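Local coordinates for anthranilate-CoA ligase (Stigmatella aurantiaca, PDB 4WV3), which belongs to the ANL superfamily of AMP-binding enzymes, with a large N-terminal portion followed by a smaller C-terminal domain, at residues Ala24-Leu29 / Leu206-Arg211; Glu98-Leu103 / Arg125-Met130; Thr372-Tyr377 / Gln386-Glu391; Pro426-Ser431 / Ala486-Arg491. One frame throughout, in Å; residues are numbered along the deposited sequence.

Contact 1: Ala24-Leu29 / Leu206-Arg211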
loop_
_atom_site.group_PDB
_atom_site.type_symbol
_atom_site.label_atom_id
_atom_site.label_comp_id
_atom_site.label_asym_id
_atom_site.label_seq_id
_atom_site.Cartn_x
_atom_site.Cartn_y
_atom_site.Cartn_z
ATOM N N ALA A 24 1.404 -26.843 -11.371
ATOM C CA ALA A 24 -0.030 -26.862 -11.634
ATOM C C ALA A 24 -0.843 -27.320 -10.426
ATOM O O ALA A 24 -1.963 -26.858 -10.214
ATOM C CB ALA A 24 -0.336 -27.740 -12.839
ATOM N N ASN A 25 -0.275 -28.223 -9.633
ATOM C CA ASN A 25 -0.999 -28.802 -8.504
ATOM C C ASN A 25 -0.615 -28.246 -7.134
ATOM O O ASN A 25 -1.130 -28.699 -6.113
ATOM C CB ASN A 25 -0.877 -30.327 -8.513
ATOM C CG ASN A 25 -1.785 -30.976 -9.536
ATOM O OD1 ASN A 25 -2.366 -30.298 -10.384
ATOM N ND2 ASN A 25 -1.917 -32.295 -9.460
ATOM N N LYS A 26 0.286 -27.271 -7.111
ATOM C CA LYS A 26 0.613 -26.593 -5.861
ATOM C C LYS A 26 -0.441 -25.540 -5.549
ATOM O O LYS A 26 -0.825 -24.763 -6.424
ATOM C CB LYS A 26 1.994 -25.939 -5.925
ATOM C CG LYS A 26 2.321 -25.120 -4.685
ATOM C CD LYS A 26 3.692 -24.471 -4.756
ATOM C CE LYS A 26 3.963 -23.655 -3.498
ATOM N NZ LYS A 26 5.313 -23.028 -3.502
ATOM N N THR A 27 -0.910 -25.516 -4.305
ATOM C CA THR A 27 -1.895 -24.528 -3.883
ATOM C C THR A 27 -1.307 -23.123 -3.968
ATOM O O THR A 27 -0.304 -22.820 -3.323
ATOM C CB THR A 27 -2.384 -24.789 -2.449
ATOM O OG1 THR A 27 -2.751 -26.168 -2.308
ATOM C CG2 THR A 27 -3.587 -23.910 -2.131
ATOM N N ALA A 28 -1.938 -22.271 -4.771
ATOM C CA ALA A 28 -1.423 -20.929 -5.022
ATOM C C ALA A 28 -1.950 -19.894 -4.029
ATOM O O ALA A 28 -1.181 -19.104 -3.482
ATOM C CB ALA A 28 -1.732 -20.504 -6.449
ATOM N N LEU A 29 -3.260 -19.896 -3.801
ATOM C CA LEU A 29 -3.862 -18.943 -2.874
ATOM C C LEU A 29 -4.654 -19.616 -1.752
ATOM O O LEU A 29 -5.352 -20.605 -1.972
ATOM C CB LEU A 29 -4.728 -17.918 -3.622
ATOM C CG LEU A 29 -5.840 -18.403 -4.558
ATOM C CD1 LEU A 29 -7.144 -18.635 -3.808
ATOM C CD2 LEU A 29 -6.045 -17.411 -5.695
ATOM N N LEU A 206 12.369 -13.356 -1.649
ATOM C CA LEU A 206 11.263 -14.293 -1.809
ATOM C C LEU A 206 11.688 -15.531 -2.587
ATOM O O LEU A 206 12.390 -15.433 -3.594
ATOM C CB LEU A 206 10.079 -13.626 -2.510
ATOM C CG LEU A 206 9.056 -12.924 -1.620
ATOM C CD1 LEU A 206 7.884 -12.430 -2.448
ATOM C CD2 LEU A 206 8.581 -13.860 -0.520
ATOM N N ARG A 207 11.255 -16.694 -2.115
ATOM C CA ARG A 207 11.573 -17.956 -2.770
ATOM C C ARG A 207 10.337 -18.846 -2.886
ATOM O O ARG A 207 9.278 -18.525 -2.350
ATOM C CB ARG A 207 12.703 -18.674 -2.028
ATOM C CG ARG A 207 12.489 -18.798 -0.529
ATOM C CD ARG A 207 13.814 -18.776 0.217
ATOM N NE ARG A 207 13.639 -18.955 1.655
ATOM C CZ ARG A 207 14.593 -18.740 2.556
ATOM N NH1 ARG A 207 15.794 -18.330 2.170
ATOM N NH2 ARG A 207 14.345 -18.930 3.845
ATOM N N GLU A 208 10.484 -19.962 -3.593
ATOM C CA GLU A 208 9.365 -20.855 -3.885
ATOM C C GLU A 208 8.754 -21.483 -2.629
ATOM O O GLU A 208 7.556 -21.773 -2.588
ATOM C CB GLU A 208 9.806 -21.939 -4.877
ATOM C CG GLU A 208 8.709 -22.896 -5.317
ATOM C CD GLU A 208 8.662 -24.157 -4.475
ATOM O OE1 GLU A 208 9.649 -24.431 -3.760
ATOM O OE2 GLU A 208 7.640 -24.872 -4.528
ATOM N N SER A 209 9.575 -21.679 -1.602
ATOM C CA SER A 209 9.115 -22.299 -0.364
ATOM C C SER A 209 8.354 -21.322 0.534
ATOM O O SER A 209 7.762 -21.724 1.534
ATOM C CB SER A 209 10.295 -22.900 0.402
ATOM O OG SER A 209 11.261 -21.908 0.703
ATOM N N ASP A 210 8.374 -20.043 0.173
ATOM C CA ASP A 210 7.720 -19.011 0.974
ATOM C C ASP A 210 6.202 -19.006 0.825
ATOM O O ASP A 210 5.649 -19.591 -0.108
ATOM C CB ASP A 210 8.270 -17.625 0.625
ATOM C CG ASP A 210 9.565 -17.310 1.347
ATOM O OD1 ASP A 210 9.708 -17.714 2.521
ATOM O OD2 ASP A 210 10.437 -16.655 0.740
ATOM N N ARG A 211 5.539 -18.338 1.764
ATOM C CA ARG A 211 4.099 -18.128 1.711
ATOM C C ARG A 211 3.780 -16.752 2.279
ATOM O O ARG A 211 4.025 -16.486 3.454
ATOM C CB ARG A 211 3.364 -19.209 2.499
ATOM C CG ARG A 211 1.866 -18.977 2.619
ATOM C CD ARG A 211 1.183 -20.182 3.240
ATOM N NE ARG A 211 1.410 -21.388 2.452
ATOM C CZ ARG A 211 1.032 -22.606 2.821
ATOM N NH1 ARG A 211 0.408 -22.788 3.977
ATOM N NH2 ARG A 211 1.282 -23.645 2.036
HETATM O O HOH W 1 1.012 -23.754 -1.233
#
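Lys26 and Glu208 carry the direct contact through charge. Lys26 runs extended toward the 206-211 loop, with CG anti to the backbone N (chi1 175°), and its NZ makes a salt bridge to Glu208 OE2 at 3.1 Å. Glu208 bends at chi2, turning its carboxylate to the lysine. The ammonium approaches from above the carboxylate plane, 58° out of it. The main-chain oxygen Glu208 O lies 2.7 Å from Lys26 NZ, and the carbonyl of Gly235 accepts a hydrogen bond from NZ. A long lysine suits the task, since the CA atoms of Lys26 and Glu208 are 10.7 Å apart.

The gap is consistent with the mixed sheet, in which strand 237-239 lies between 27-30 and 211-214. A water makes a second link, donating to Thr27 O at 2.6 Å and receiving a weak bond from Arg211 NH2 at 3.3 Å. Other nitrogens of this guanidinium bind Ser237 and Phe258.

Hydrogen bonds within the loop shape its side. Arg207 to Asp210 form a type I turn, with Asp210 N bonded to Arg207 O at 3.1 Å; Arg207 N donates to Asp210 OD2 at 3.0 Å, and OD2 also forms a salt bridge with Arg288.

Contact 2: Glu98-Leu103 / Arg125-Met130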
loop_
_atom_site.group_PDB
_atom_site.type_symbol
_atom_site.label_atom_id
_atom_site.label_comp_id
_atom_site.label_asym_id
_atom_site.label_seq_id
_atom_site.Cartn_x
_atom_site.Cartn_y
_atom_site.Cartn_z
ATOM N N GLU A 98 -17.561 8.660 -4.670
ATOM C CA GLU A 98 -16.174 8.334 -4.975
ATOM C C GLU A 98 -16.091 7.208 -6.000
ATOM O O GLU A 98 -15.199 7.194 -6.848
ATOM C CB GLU A 98 -15.420 7.956 -3.701
ATOM C CG GLU A 98 -15.301 9.091 -2.699
ATOM C CD GLU A 98 -14.656 8.656 -1.398
ATOM O OE1 GLU A 98 -15.175 7.713 -0.763
ATOM O OE2 GLU A 98 -13.629 9.254 -1.015
ATOM N N TYR A 99 -17.027 6.268 -5.916
ATOM C CA TYR A 99 -17.108 5.180 -6.884
ATOM C C TYR A 99 -17.600 5.695 -8.230
ATOM O O TYR A 99 -17.203 5.190 -9.280
ATOM C CB TYR A 99 -18.039 4.077 -6.379
ATOM C CG TYR A 99 -17.455 3.244 -5.262
ATOM C CD1 TYR A 99 -16.114 2.886 -5.266
ATOM C CD2 TYR A 99 -18.245 2.820 -4.203
ATOM C CE1 TYR A 99 -15.575 2.124 -4.247
ATOM C CE2 TYR A 99 -17.716 2.059 -3.177
ATOM C CZ TYR A 99 -16.381 1.715 -3.204
ATOM O OH TYR A 99 -15.850 0.959 -2.186
ATOM N N GLU A 100 -18.467 6.703 -8.189
ATOM C CA GLU A 100 -19.028 7.281 -9.404
ATOM C C GLU A 100 -17.956 8.001 -10.214
ATOM O O GLU A 100 -17.933 7.916 -11.442
ATOM C CB GLU A 100 -20.167 8.244 -9.067
ATOM C CG GLU A 100 -20.833 8.858 -10.287
ATOM C CD GLU A 100 -21.783 9.982 -9.932
ATOM O OE1 GLU A 100 -22.725 9.745 -9.145
ATOM O OE2 GLU A 100 -21.583 11.107 -10.436
ATOM N N TYR A 101 -17.069 8.708 -9.521
ATOM C CA TYR A 101 -15.967 9.401 -10.179
ATOM C C TYR A 101 -15.035 8.417 -10.873
ATOM O O TYR A 101 -14.691 8.597 -12.040
ATOM C CB TYR A 101 -15.176 10.244 -9.177
ATOM C CG TYR A 101 -13.914 10.844 -9.759
ATOM C CD1 TYR A 101 -13.965 11.987 -10.548
ATOM C CD2 TYR A 101 -12.672 10.266 -9.522
ATOM C CE1 TYR A 101 -12.815 12.538 -11.083
ATOM C CE2 TYR A 101 -11.517 10.810 -10.056
ATOM C CZ TYR A 101 -11.595 11.945 -10.835
ATOM O OH TYR A 101 -10.449 12.492 -11.367
ATOM N N ILE A 102 -14.632 7.381 -10.146
ATOM C CA ILE A 102 -13.698 6.385 -10.664
ATOM C C ILE A 102 -14.223 5.682 -11.912
ATOM O O ILE A 102 -13.545 5.637 -12.939
ATOM C CB ILE A 102 -13.347 5.333 -9.590
ATOM C CG1 ILE A 102 -12.553 5.981 -8.454
ATOM C CG2 ILE A 102 -12.558 4.185 -10.199
ATOM C CD1 ILE A 102 -12.233 5.038 -7.317
ATOM N N LEU A 103 -15.435 5.145 -11.824
ATOM C CA LEU A 103 -16.019 4.382 -12.923
ATOM C C LEU A 103 -16.257 5.228 -14.173
ATOM O O LEU A 103 -16.172 4.728 -15.294
ATOM C CB LEU A 103 -17.317 3.706 -12.479
ATOM C CG LEU A 103 -17.148 2.658 -11.378
ATOM C CD1 LEU A 103 -18.476 1.996 -11.049
ATOM C CD2 LEU A 103 -16.111 1.622 -11.784
ATOM N N ARG A 125 -25.862 4.187 -10.510
ATOM C CA ARG A 125 -25.973 3.480 -11.784
ATOM C C ARG A 125 -26.354 4.402 -12.942
ATOM O O ARG A 125 -25.775 4.320 -14.028
ATOM C CB ARG A 125 -27.002 2.355 -11.663
ATOM C CG ARG A 125 -26.515 0.995 -12.137
ATOM C CD ARG A 125 -26.080 1.041 -13.588
ATOM N NE ARG A 125 -25.936 -0.293 -14.161
ATOM C CZ ARG A 125 -25.572 -0.525 -15.417
ATOM N NH1 ARG A 125 -25.315 0.492 -16.229
ATOM N NH2 ARG A 125 -25.466 -1.770 -15.862
ATOM N N GLY A 126 -27.330 5.272 -12.705
ATOM C CA GLY A 126 -27.814 6.180 -13.729
ATOM C C GLY A 126 -26.764 7.158 -14.221
ATOM O O GLY A 126 -26.806 7.594 -15.372
ATOM N N ASN A 127 -25.818 7.499 -13.353
ATOM C CA ASN A 127 -24.775 8.459 -13.699
ATOM C C ASN A 127 -23.579 7.812 -14.391
ATOM O O ASN A 127 -22.528 8.434 -14.543
ATOM C CB ASN A 127 -24.309 9.216 -12.453
ATOM C CG ASN A 127 -25.462 9.806 -11.669
ATOM O OD1 ASN A 127 -26.568 9.264 -11.669
ATOM N ND2 ASN A 127 -25.211 10.923 -10.995
ATOM N N LEU A 128 -23.744 6.562 -14.807
ATOM C CA LEU A 128 -22.682 5.832 -15.490
ATOM C C LEU A 128 -23.173 5.312 -16.836
ATOM O O LEU A 128 -23.583 4.157 -16.948
ATOM C CB LEU A 128 -22.189 4.676 -14.622
ATOM C CG LEU A 128 -21.649 5.084 -13.251
ATOM C CD1 LEU A 128 -21.288 3.860 -12.429
ATOM C CD2 LEU A 128 -20.448 6.007 -13.403
ATOM N N PRO A 129 -23.127 6.170 -17.866
ATOM C CA PRO A 129 -23.662 5.864 -19.197
ATOM C C PRO A 129 -22.885 4.769 -19.920
ATOM O O PRO A 129 -23.439 4.108 -20.798
ATOM C CB PRO A 129 -23.517 7.195 -19.944
ATOM C CG PRO A 129 -22.391 7.887 -19.259
ATOM C CD PRO A 129 -22.513 7.509 -17.813
ATOM N N MET A 130 -21.621 4.580 -19.557
ATOM C CA MET A 130 -20.787 3.581 -20.217
ATOM C C MET A 130 -20.892 2.205 -19.565
ATOM O O MET A 130 -20.640 1.186 -20.208
ATOM C CB MET A 130 -19.326 4.036 -20.260
ATOM C CG MET A 130 -19.072 5.223 -21.175
ATOM S SD MET A 130 -19.638 4.928 -22.862
ATOM C CE MET A 130 -18.749 3.425 -23.265
#
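Leu128 sets both of its methyl groups over helix 96-105, with CD1 against Leu103 and CD2 reaching across to Glu100. The two segments belong to the α/β region built on the parallel sheet of strands 86-89, 62-66, 110-114, 133-137 and 146-147. Helix 96-105 precedes strand 110-114, whereas residues 125-130 lead from helix 118-122 into strand 133-137, within the beta-alpha-beta crossover from strand 110-114 to its parallel neighbour 133-137.

The buried part is aliphatic. Leu103 CD1 touches Leu128 CD1 at 3.6 Å, and the CB of Leu103 lies 4.0 Å from each methyl of Leu128, CD1 and CD2. In Leu128, CG is anti to the carbonyl carbon (chi1 -59°), which carries the fork of the side chain onto the helix. Branched leucines suit this place because two methyls can bear on different neighbours; here Leu128 CD2 also lies 3.7 Å from the helix carbonyl Glu100 O.

Toward solvent the character turns polar. Glu100 extends beside Asn127, their carboxylate and amide planes turned 50° apart. The main polar partner of Glu100 is Arg104, one turn along the same helix, which binds OE2 in a salt bridge. Arg104 also packs on Asn127 and Leu128, extending the helix surface that the loop covers. Asn127 thus borders the charged pair without being gripped by it: Glu100 OE1 is 3.3 Å from Asn127 ND2, but the angle is too poor for a hydrogen bond.

Contact 3: Thr372-Tyr377 / Gln386-Glu391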
loop_
_atom_site.group_PDB
_atom_site.type_symbol
_atom_site.label_atom_id
_atom_site.label_comp_id
_atom_site.label_asym_id
_atom_site.label_seq_id
_atom_site.Cartn_x
_atom_site.Cartn_y
_atom_site.Cartn_z
ATOM N N THR A 372 10.161 1.225 -13.497
ATOM C CA THR A 372 8.863 0.703 -13.088
ATOM C C THR A 372 7.888 1.839 -12.793
ATOM O O THR A 372 6.721 1.605 -12.477
ATOM C CB THR A 372 8.986 -0.195 -11.846
ATOM O OG1 THR A 372 9.358 0.597 -10.712
ATOM C CG2 THR A 372 10.035 -1.267 -12.075
ATOM N N ALA A 373 8.378 3.070 -12.898
ATOM C CA ALA A 373 7.559 4.245 -12.641
ATOM C C ALA A 373 6.570 4.477 -13.777
ATOM O O ALA A 373 6.869 4.197 -14.936
ATOM C CB ALA A 373 8.438 5.470 -12.444
ATOM N N ALA A 374 5.392 4.987 -13.435
ATOM C CA ALA A 374 4.383 5.306 -14.437
ATOM C C ALA A 374 4.862 6.449 -15.324
ATOM O O ALA A 374 5.753 7.211 -14.945
ATOM C CB ALA A 374 3.064 5.659 -13.770
ATOM N N LEU A 375 4.271 6.564 -16.508
ATOM C CA LEU A 375 4.668 7.593 -17.460
ATOM C C LEU A 375 3.956 8.910 -17.162
ATOM O O LEU A 375 4.523 9.990 -17.338
ATOM C CB LEU A 375 4.380 7.128 -18.887
ATOM C CG LEU A 375 5.498 7.350 -19.905
ATOM C CD1 LEU A 375 6.857 7.089 -19.273
ATOM C CD2 LEU A 375 5.292 6.447 -21.110
ATOM N N SER A 376 2.712 8.804 -16.706
ATOM C CA SER A 376 1.918 9.958 -16.303
ATOM C C SER A 376 0.682 9.478 -15.554
ATOM O O SER A 376 0.400 8.281 -15.518
ATOM C CB SER A 376 1.498 10.785 -17.520
ATOM O OG SER A 376 0.618 10.054 -18.356
ATOM N N TYR A 377 -0.051 10.411 -14.952
ATOM C CA TYR A 377 -1.314 10.077 -14.306
ATOM C C TYR A 377 -2.400 9.890 -15.354
ATOM O O TYR A 377 -2.205 10.212 -16.527
ATOM C CB TYR A 377 -1.742 11.174 -13.327
ATOM C CG TYR A 377 -0.891 11.275 -12.084
ATOM C CD1 TYR A 377 -0.909 10.271 -11.125
ATOM C CD2 TYR A 377 -0.084 12.382 -11.860
ATOM C CE1 TYR A 377 -0.136 10.361 -9.983
ATOM C CE2 TYR A 377 0.692 12.481 -10.720
ATOM C CZ TYR A 377 0.662 11.468 -9.785
ATOM O OH TYR A 377 1.433 11.563 -8.649
ATOM N N GLN A 386 3.977 17.806 -12.932
ATOM C CA GLN A 386 4.530 18.245 -11.657
ATOM C C GLN A 386 5.241 17.099 -10.956
ATOM O O GLN A 386 6.156 17.313 -10.161
ATOM C CB GLN A 386 3.424 18.785 -10.749
ATOM C CG GLN A 386 2.878 20.139 -11.158
ATOM C CD GLN A 386 1.730 20.586 -10.275
ATOM O OE1 GLN A 386 1.144 19.784 -9.548
ATOM N NE2 GLN A 386 1.405 21.872 -10.332
ATOM N N THR A 387 4.816 15.877 -11.260
ATOM C CA THR A 387 5.313 14.695 -10.568
ATOM C C THR A 387 6.357 13.940 -11.386
ATOM O O THR A 387 7.460 13.676 -10.910
ATOM C CB THR A 387 4.156 13.741 -10.215
ATOM O OG1 THR A 387 3.265 14.389 -9.296
ATOM C CG2 THR A 387 4.683 12.466 -9.583
ATOM N N PHE A 388 6.003 13.596 -12.619
ATOM C CA PHE A 388 6.889 12.827 -13.482
ATOM C C PHE A 388 7.850 13.743 -14.232
ATOM O O PHE A 388 7.573 14.162 -15.355
ATOM C CB PHE A 388 6.068 11.990 -14.463
ATOM C CG PHE A 388 5.037 11.122 -13.797
ATOM C CD1 PHE A 388 5.368 9.859 -13.340
ATOM C CD2 PHE A 388 3.740 11.576 -13.619
ATOM C CE1 PHE A 388 4.425 9.059 -12.721
ATOM C CE2 PHE A 388 2.792 10.780 -13.000
ATOM C CZ PHE A 388 3.135 9.520 -12.552
ATOM N N GLN A 389 8.981 14.045 -13.605
ATOM C CA GLN A 389 9.948 14.980 -14.167
ATOM C C GLN A 389 11.027 14.271 -14.978
ATOM O O GLN A 389 12.174 14.165 -14.546
ATOM C CB GLN A 389 10.589 15.809 -13.054
ATOM C CG GLN A 389 9.585 16.523 -12.166
ATOM C CD GLN A 389 10.240 17.209 -10.986
ATOM O OE1 GLN A 389 11.464 17.315 -10.917
ATOM N NE2 GLN A 389 9.426 17.674 -10.044
ATOM N N GLY A 390 10.649 13.790 -16.157
ATOM C CA GLY A 390 11.576 13.097 -17.032
ATOM C C GLY A 390 11.959 11.734 -16.489
ATOM O O GLY A 390 11.098 10.884 -16.264
ATOM N N GLU A 391 13.256 11.527 -16.280
ATOM C CA GLU A 391 13.746 10.271 -15.723
ATOM C C GLU A 391 13.598 10.234 -14.208
ATOM O O GLU A 391 13.829 9.201 -13.580
ATOM C CB GLU A 391 15.213 10.042 -16.094
ATOM C CG GLU A 391 15.448 9.652 -17.540
ATOM C CD GLU A 391 16.837 9.086 -17.762
ATOM O OE1 GLU A 391 17.715 9.829 -18.250
ATOM O OE2 GLU A 391 17.052 7.896 -17.447
#
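Phe388 drives its ring into the bend of residues 374-377, the densely packed part of the contact. Its CG is anti to the carbonyl carbon (chi1 -53°), which turns the ring toward that bend. Its edge points at the face of Tyr377 in an edge-to-face pair, centroids of the Phe388 and Tyr377 rings 4.9 Å apart and planes at 66°. CE2 leads, 3.5 Å from Tyr377 CD2. Over one phenyl face, Ser376 CA makes a CH-pi contact 3.8 Å from the Phe388 centroid. Ala374 CB, a small methyl suited to a bulky ring, lies 3.8 Å from Phe388 CE1.

Polar contacts are slighter. Thr387 OG1 lies 3.4 Å from Tyr377 OH, allowing no more than a weak bond; Lys383 O also accepts from this hydroxyl, and its single proton is not settled between the two. Tyr377 OH is hydrogen-bonded to Glu321, and the Tyr377 side chain is about 8 Å from the bound 5'-O-[(S)-[(2-aminobenzoyl)oxy](hydroxy)phosphoryl]adenosine.

The outer side is looser: Leu375 turns its exposed side chain away, and Gln389 NE2 folds back to Gln386 O at 3.3 Å. Leaving helix 381-387, Phe388 is the centre of an inverse gamma turn, where strand 388-389 pairs with 392-401.

Contact 4: Pro426-Ser431 / Ala486-Arg491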
loop_
_atom_site.group_PDB
_atom_site.type_symbol
_atom_site.label_atom_id
_atom_site.label_comp_id
_atom_site.label_asym_id
_atom_site.label_seq_id
_atom_site.Cartn_x
_atom_site.Cartn_y
_atom_site.Cartn_z
ATOM N N PRO A 426 7.519 15.746 11.544
ATOM C CA PRO A 426 6.484 15.070 12.331
ATOM C C PRO A 426 6.873 13.625 12.627
ATOM O O PRO A 426 6.566 13.122 13.706
ATOM C CB PRO A 426 5.257 15.120 11.415
ATOM C CG PRO A 426 5.811 15.277 10.041
ATOM C CD PRO A 426 7.044 16.113 10.200
ATOM N N VAL A 427 7.547 12.977 11.681
ATOM C CA VAL A 427 7.965 11.588 11.844
ATOM C C VAL A 427 8.880 11.414 13.052
ATOM O O VAL A 427 8.700 10.490 13.846
ATOM C CB VAL A 427 8.679 11.059 10.584
ATOM C CG1 VAL A 427 9.187 9.641 10.810
ATOM C CG2 VAL A 427 7.747 11.106 9.389
ATOM N N GLU A 428 9.854 12.308 13.190
ATOM C CA GLU A 428 10.786 12.254 14.312
ATOM C C GLU A 428 10.072 12.447 15.646
ATOM O O GLU A 428 10.337 11.729 16.610
ATOM C CB GLU A 428 11.880 13.309 14.161
ATOM C CG GLU A 428 12.848 13.343 15.332
ATOM C CD GLU A 428 13.823 14.497 15.253
ATOM O OE1 GLU A 428 13.830 15.205 14.224
ATOM O OE2 GLU A 428 14.579 14.701 16.225
ATOM N N VAL A 429 9.170 13.422 15.696
ATOM C CA VAL A 429 8.429 13.710 16.917
ATOM C C VAL A 429 7.495 12.555 17.274
ATOM O O VAL A 429 7.427 12.136 18.430
ATOM C CB VAL A 429 7.635 15.027 16.807
ATOM C CG1 VAL A 429 6.908 15.323 18.111
ATOM C CG2 VAL A 429 8.566 16.174 16.450
ATOM N N GLU A 430 6.787 12.037 16.274
ATOM C CA GLU A 430 5.892 10.902 16.472
ATOM C C GLU A 430 6.660 9.654 16.902
ATOM O O GLU A 430 6.174 8.867 17.716
ATOM C CB GLU A 430 5.093 10.613 15.198
ATOM C CG GLU A 430 4.053 11.670 14.859
ATOM C CD GLU A 430 3.515 11.529 13.447
ATOM O OE1 GLU A 430 3.768 10.483 12.813
ATOM O OE2 GLU A 430 2.843 12.467 12.967
ATOM N N SER A 431 7.858 9.482 16.354
ATOM C CA SER A 431 8.701 8.337 16.685
ATOM C C SER A 431 9.183 8.409 18.128
ATOM O O SER A 431 9.407 7.383 18.770
ATOM C CB SER A 431 9.901 8.262 15.739
ATOM O OG SER A 431 10.769 7.202 16.098
ATOM N N ALA A 486 13.949 21.870 21.833
ATOM C CA ALA A 486 12.815 22.610 22.375
ATOM C C ALA A 486 11.775 23.000 21.322
ATOM O O ALA A 486 10.573 22.945 21.581
ATOM C CB ALA A 486 13.311 23.856 23.094
ATOM N N TYR A 487 12.238 23.380 20.137
ATOM C CA TYR A 487 11.331 23.831 19.086
ATOM C C TYR A 487 10.558 22.679 18.444
ATOM O O TYR A 487 9.575 22.904 17.739
ATOM C CB TYR A 487 12.085 24.632 18.021
ATOM C CG TYR A 487 13.088 23.826 17.227
ATOM C CD1 TYR A 487 12.746 23.270 16.001
ATOM C CD2 TYR A 487 14.378 23.627 17.701
ATOM C CE1 TYR A 487 13.660 22.533 15.271
ATOM C CE2 TYR A 487 15.298 22.893 16.977
ATOM C CZ TYR A 487 14.935 22.348 15.763
ATOM O OH TYR A 487 15.847 21.615 15.040
ATOM N N LYS A 488 11.002 21.449 18.691
ATOM C CA LYS A 488 10.345 20.271 18.132
ATOM C C LYS A 488 9.320 19.679 19.096
ATOM O O LYS A 488 8.512 18.834 18.712
ATOM C CB LYS A 488 11.378 19.207 17.752
ATOM C CG LYS A 488 12.285 19.610 16.605
ATOM C CD LYS A 488 13.744 19.354 16.941
ATOM C CE LYS A 488 14.115 17.891 16.797
ATOM N NZ LYS A 488 14.307 17.529 15.369
ATOM N N ARG A 489 9.359 20.126 20.347
ATOM C CA ARG A 489 8.459 19.611 21.374
ATOM C C ARG A 489 7.027 20.087 21.159
ATOM O O ARG A 489 6.797 21.263 20.874
ATOM C CB ARG A 489 8.949 20.018 22.765
ATOM C CG ARG A 489 10.324 19.473 23.113
ATOM C CD ARG A 489 10.925 20.201 24.302
ATOM N NE ARG A 489 12.338 19.880 24.471
ATOM C CZ ARG A 489 13.182 20.587 25.215
ATOM N NH1 ARG A 489 12.759 21.667 25.859
ATOM N NH2 ARG A 489 14.453 20.218 25.309
ATOM N N PRO A 490 6.059 19.167 21.292
ATOM C CA PRO A 490 4.637 19.485 21.120
ATOM C C PRO A 490 4.139 20.519 22.126
ATOM O O PRO A 490 4.193 20.291 23.335
ATOM C CB PRO A 490 3.941 18.136 21.348
ATOM C CG PRO A 490 4.931 17.307 22.095
ATOM C CD PRO A 490 6.272 17.743 21.600
ATOM N N ARG A 491 3.665 21.650 21.613
ATOM C CA ARG A 491 3.097 22.710 22.438
ATOM C C ARG A 491 1.804 22.241 23.099
ATOM O O ARG A 491 1.526 22.573 24.251
ATOM C CB ARG A 491 2.838 23.950 21.578
ATOM C CG ARG A 491 1.958 25.012 22.216
ATOM C CD ARG A 491 2.681 25.789 23.299
ATOM N NE ARG A 491 1.920 26.969 23.703
ATOM C CZ ARG A 491 0.997 26.974 24.660
ATOM N NH1 ARG A 491 0.719 25.858 25.322
ATOM N NH2 ARG A 491 0.353 28.094 24.958
#
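In the C-terminal domain of this ANL enzyme, the first turns of helix 426-433 meet the loop leading into strand 492-496, through Glu428 and Val429 on one side and Lys488 and Pro490 on the other. Glu428 and Lys488 form a salt bridge, with Lys488 NZ donating to Glu428 OE1 at 2.6 Å; OE2 of Glu428 is also near, 3.0 Å from Lys488 NZ. The ammonium sits 36° above the carboxylate plane. The long, extended glutamate carries its charge out from the helix, whereas Lys488 bends at chi2 (131°) and again at chi3 and chi4 to arrive across it at about a right angle. On the way, the lysine CD passes over one face of the Tyr487 ring near its rim, 3.4 Å above the plane.

Beside the charged pair, Val429 supplies a compact apolar surface. Its CG2 lies 3.5 Å from the backbone Lys488 O, and its CG1 rests 4.3 Å from Pro490 CD.

Val429 also packs on Val444 of strand 439-448, and Val424 of strand 422-424 touches Val429, Tyr487 and Lys488. Pro490 continues the apolar layer onto Ala458 of strand 454-462, with Met484 touching both Pro490 and Val429.

In the fold
Contacts 1 and 2 both belong to the large N-terminal portion, yet to separate sheets, and their centres are about 38 Å apart; in sequence, contact 2 falls between the two halves of contact 1. Contact 3 follows, and its nearest atoms come to about 9 Å from those of contact 2, the closest approach of any pair. It is also near the bound adenosine ligand, about 8 Å from the Tyr377 side chain, against about 12 Å for that of Glu428 in contact 4. Contact 4, in the C-terminal domain, lies across the chain's centre from contact 1, about 44 Å between centres, and about 33 Å from the centre of contact 3. None touches another.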